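Local coordinates for protein STM4351 (Salmonella enterica, PDB 2Y7I) that binds arginine with high specificity as a periplasmic solute-binding protein, probably delivering it for uptake by the cell, at residues V115-G120 against R125-K130. Sequence-based numbering, arbitrary orientation.
Sequences VGLENG and RYLQDK. With ARG (arginine), chain C; ACT (acetate ion), chain G.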
ATOM      1  N   VAL A 115       7.533  33.898  -8.917  1.00 16.56           N
ATOM      2  CA  VAL A 115       6.991  32.709  -8.277  1.00 16.05           C
ATOM      3  C   VAL A 115       8.102  31.957  -7.532  1.00 15.73           C
ATOM      4  O   VAL A 115       9.128  31.598  -8.111  1.00 15.29           O
ATOM      5  CB  VAL A 115       6.254  31.797  -9.288  1.00 15.52           C
ATOM      6  CG1 VAL A 115       5.811  30.498  -8.622  1.00 15.47           C
ATOM      7  CG2 VAL A 115       5.046  32.508  -9.856  1.00 16.05           C
ATOM      8  N   GLY A 116       7.887  31.746  -6.232  1.00 15.73           N
ATOM      9  CA  GLY A 116       8.864  31.071  -5.390  1.00 15.65           C
ATOM     10  C   GLY A 116       8.734  29.561  -5.475  1.00 15.04           C
ATOM     11  O   GLY A 116       7.637  29.023  -5.651  1.00 15.01           O
ATOM     12  N   LEU A 117       9.864  28.876  -5.346  1.00 15.31           N
ATOM     13  CA  LEU A 117       9.919  27.416  -5.394  1.00 15.00           C
ATOM     14  C   LEU A 117      11.223  26.966  -4.753  1.00 15.05           C
ATOM     15  O   LEU A 117      12.081  27.791  -4.438  1.00 15.21           O
ATOM     16  CB  LEU A 117       9.794  26.898  -6.835  1.00 15.56           C
ATOM     17  CG  LEU A 117      10.547  27.686  -7.921  1.00 17.23           C
ATOM     18  CD1 LEU A 117      12.045  27.378  -7.936  1.00 18.54           C
ATOM     19  CD2 LEU A 117       9.952  27.441  -9.291  1.00 19.74           C
ATOM     20  N   GLU A 118      11.380  25.663  -4.550  1.00 14.64           N
ATOM     21  CA  GLU A 118      12.566  25.145  -3.864  1.00 15.50           C
ATOM     22  C   GLU A 118      13.657  24.732  -4.848  1.00 15.41           C
ATOM     23  O   GLU A 118      13.362  24.127  -5.877  1.00 14.69           O
ATOM     24  CB  GLU A 118      12.173  23.938  -3.017  1.00 15.69           C
ATOM     25  CG  GLU A 118      13.016  23.668  -1.784  1.00 18.94           C
ATOM     26  CD  GLU A 118      12.305  22.713  -0.830  1.00 19.78           C
ATOM     27  OE1 GLU A 118      11.783  21.714  -1.328  1.00 18.99           O
ATOM     28  OE2 GLU A 118      12.214  22.990   0.390  1.00 21.04           O
ATOM     29  N   ASN A 119      14.908  25.058  -4.514  1.00 15.33           N
ATOM     30  CA  ASN A 119      16.081  24.626  -5.283  0.50 15.73           C
ATOM     31  C   ASN A 119      16.117  23.113  -5.383  1.00 15.51           C
ATOM     32  O   ASN A 119      15.834  22.432  -4.406  1.00 14.84           O
ATOM     33  CB  ASN A 119      17.369  25.094  -4.600  0.50 16.27           C
ATOM     34  CG  ASN A 119      17.763  26.494  -4.991  0.50 16.55           C
ATOM     35  OD1 ASN A 119      17.759  26.837  -6.174  0.50 15.58           O
ATOM     36  ND2 ASN A 119      18.120  27.313  -4.000  0.50 14.92           N
ATOM     37  N   GLY A 120      16.480  22.592  -6.550  1.00 16.03           N
ATOM     38  CA  GLY A 120      16.683  21.144  -6.727  1.00 15.97           C
ATOM     39  C   GLY A 120      15.446  20.315  -7.045  1.00 15.57           C
ATOM     40  O   GLY A 120      15.543  19.087  -7.243  1.00 15.21           O
ATOM     41  N   ARG A 125      12.635  22.847 -12.179  1.00 16.04           N
ATOM     42  CA  ARG A 125      12.965  22.459 -13.547  1.00 17.46           C
ATOM     43  C   ARG A 125      11.793  22.741 -14.488  1.00 17.52           C
ATOM     44  O   ARG A 125      11.984  23.319 -15.568  1.00 18.12           O
ATOM     45  CB  ARG A 125      13.403  20.992 -13.622  1.00 18.22           C
ATOM     46  CG  ARG A 125      14.062  20.627 -14.947  1.00 22.12           C
ATOM     47  CD  ARG A 125      14.707  19.234 -14.911  1.00 26.17           C
ATOM     48  NE  ARG A 125      13.736  18.138 -15.006  1.00 27.01           N
ATOM     49  CZ  ARG A 125      13.309  17.599 -16.147  1.00 29.21           C
ATOM     50  NH1 ARG A 125      13.737  18.063 -17.317  1.00 28.90           N
ATOM     51  NH2 ARG A 125      12.439  16.594 -16.119  1.00 29.57           N
ATOM     52  N   TYR A 126      10.587  22.361 -14.066  1.00 16.15           N
ATOM     53  CA  TYR A 126       9.387  22.646 -14.851  1.00 16.62           C
ATOM     54  C   TYR A 126       9.234  24.129 -15.180  1.00 17.03           C
ATOM     55  O   TYR A 126       9.052  24.473 -16.352  1.00 17.54           O
ATOM     56  CB  TYR A 126       8.089  22.106 -14.208  1.00 15.68           C
ATOM     57  CG  TYR A 126       6.871  22.566 -14.984  1.00 17.05           C
ATOM     58  CD1 TYR A 126       6.508  21.955 -16.188  1.00 18.92           C
ATOM     59  CD2 TYR A 126       6.132  23.658 -14.552  1.00 18.23           C
ATOM     60  CE1 TYR A 126       5.412  22.406 -16.923  1.00 20.38           C
ATOM     61  CE2 TYR A 126       5.042  24.118 -15.277  1.00 19.00           C
ATOM     62  CZ  TYR A 126       4.692  23.492 -16.460  1.00 19.79           C
ATOM     63  OH  TYR A 126       3.616  23.960 -17.168  1.00 21.65           O
ATOM     64  N   LEU A 127       9.274  24.998 -14.161  1.00 16.66           N
ATOM     65  CA  LEU A 127       9.086  26.440 -14.407  1.00 17.96           C
ATOM     66  C   LEU A 127      10.173  27.026 -15.290  1.00 18.70           C
ATOM     67  O   LEU A 127       9.890  27.849 -16.170  1.00 18.95           O
ATOM     68  CB  LEU A 127       9.025  27.244 -13.115  1.00 17.53           C
ATOM     69  CG  LEU A 127       7.722  27.660 -12.429  1.00 19.95           C
ATOM     70  CD1 LEU A 127       7.922  29.084 -11.878  1.00 20.32           C
ATOM     71  CD2 LEU A 127       6.462  27.612 -13.303  1.00 20.37           C
ATOM     72  N   GLN A 128      11.416  26.614 -15.042  1.00 18.98           N
ATOM     73  CA  GLN A 128      12.554  27.100 -15.834  1.00 20.54           C
ATOM     74  C   GLN A 128      12.433  26.715 -17.300  1.00 21.43           C
ATOM     75  O   GLN A 128      12.792  27.497 -18.179  1.00 22.11           O
ATOM     76  CB  GLN A 128      13.889  26.599 -15.251  1.00 21.04           C
ATOM     77  CG  GLN A 128      14.332  27.403 -14.028  1.00 22.31           C
ATOM     78  CD  GLN A 128      15.548  26.829 -13.306  1.00 25.05           C
ATOM     79  OE1 GLN A 128      16.000  27.388 -12.298  1.00 26.11           O
ATOM     80  NE2 GLN A 128      16.069  25.713 -13.798  1.00 23.37           N
ATOM     81  N   ASP A 129      11.930  25.508 -17.556  1.00 20.84           N
ATOM     82  CA  ASP A 129      11.858  24.986 -18.918  1.00 22.03           C
ATOM     83  C   ASP A 129      10.610  25.402 -19.659  1.00 22.22           C
ATOM     84  O   ASP A 129      10.686  25.776 -20.833  1.00 23.47           O
ATOM     85  CB  ASP A 129      11.915  23.464 -18.918  1.00 21.87           C
ATOM     86  CG  ASP A 129      13.267  22.932 -18.529  1.00 22.71           C
ATOM     87  OD1 ASP A 129      14.226  23.723 -18.445  1.00 22.85           O
ATOM     88  OD2 ASP A 129      13.365  21.712 -18.299  1.00 23.35           O
ATOM     89  N   LYS A 130       9.471  25.318 -18.972  1.00 20.89           N
ATOM     90  CA  LYS A 130       8.169  25.368 -19.623  1.00 21.19           C
ATOM     91  C   LYS A 130       7.364  26.635 -19.348  1.00 20.67           C
ATOM     92  O   LYS A 130       6.330  26.851 -19.969  1.00 20.97           O
ATOM     93  CB  LYS A 130       7.345  24.119 -19.265  1.00 20.86           C
ATOM     94  CG  LYS A 130       8.016  22.780 -19.645  1.00 22.13           C
ATOM     95  CD  LYS A 130       8.279  22.702 -21.130  1.00 26.17           C
ATOM     96  CE  LYS A 130       8.696  21.313 -21.569  1.00 28.56           C
ATOM     97  NZ  LYS A 130       8.968  21.336 -23.027  1.00 33.17           N
TER
HETATM   98  N   ARG C1245       8.207  16.486  -5.056  1.00 13.25           N
HETATM   99  CA  ARG C1245       9.132  17.600  -5.435  1.00 13.72           C
HETATM  100  C   ARG C1245      10.421  17.024  -6.010  1.00 13.54           C
HETATM  101  O   ARG C1245      11.331  17.774  -6.356  1.00 12.77           O
HETATM  102  CB  ARG C1245       9.446  18.500  -4.221  1.00 13.75           C
HETATM  103  CG  ARG C1245       9.993  17.740  -2.999  1.00 14.85           C
HETATM  104  CD  ARG C1245      10.430  18.676  -1.874  1.00 15.37           C
HETATM  105  NE  ARG C1245      10.619  17.915  -0.636  1.00 12.96           N
HETATM  106  CZ  ARG C1245      11.026  18.428   0.524  1.00 12.44           C
HETATM  107  NH1 ARG C1245      11.310  19.726   0.645  1.00 12.54           N
HETATM  108  NH2 ARG C1245      11.152  17.635   1.568  1.00 13.45           N
HETATM  109  OXT ARG C1245      10.583  15.794  -6.117  1.00 13.15           O
HETATM  110  C   ACT G1249      14.577  16.679 -11.770  1.00 25.58           C
HETATM  111  O   ACT G1249      15.347  15.778 -11.381  1.00 25.00           O
HETATM  112  OXT ACT G1249      13.886  16.414 -12.786  1.00 25.78           O
HETATM  113  CH3 ACT G1249      14.481  17.993 -11.052  1.00 25.35           C
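Glu-118 OE1 takes a 2.8 Å hydrogen bond from NH1 of the bound arginine, right at the end of strand 114-118. The carboxylate gets there on a chain that runs extended beyond CG, and its other oxygen, OE2, is hydrogen-bonded to Thr-15 OG1, so both oxygens are engaged. One residue back, the strand presents Leu-117 to helix 122-130 instead. Its CD2 meets Leu-127 CD1 at 3.7 Å and also lies 3.9 Å from Leu-127 CB, so one methyl rests along the root and one branch of the helix leucine. Leu-117 reaches it with CG tucked between the backbone N and the carbonyl carbon (chi1 40°). Val-115 comes in on the same methyl, Leu-127 CD1, with its CB 4.1 Å away and its side chain roughly perpendicular to the leucine. Phe-158 of the neighbouring strand 156-160 touches both Val-115 and Leu-127. On the helix, the end of Arg-125 leads off from the strand, and its NE gives a bent hydrogen bond (2.8 Å, 138°) to OXT of an acetate probably left from crystallisation. This is the first half of a beta-alpha-beta unit, strand 114-118 into helix 122-130 and on to strand 135-139. No hydrogen bond crosses between 115-120 and 125-130; buried aliphatic side chains meet there, while the strand end places a carboxylate, probably charged, against the ligand's cationic guanidinium.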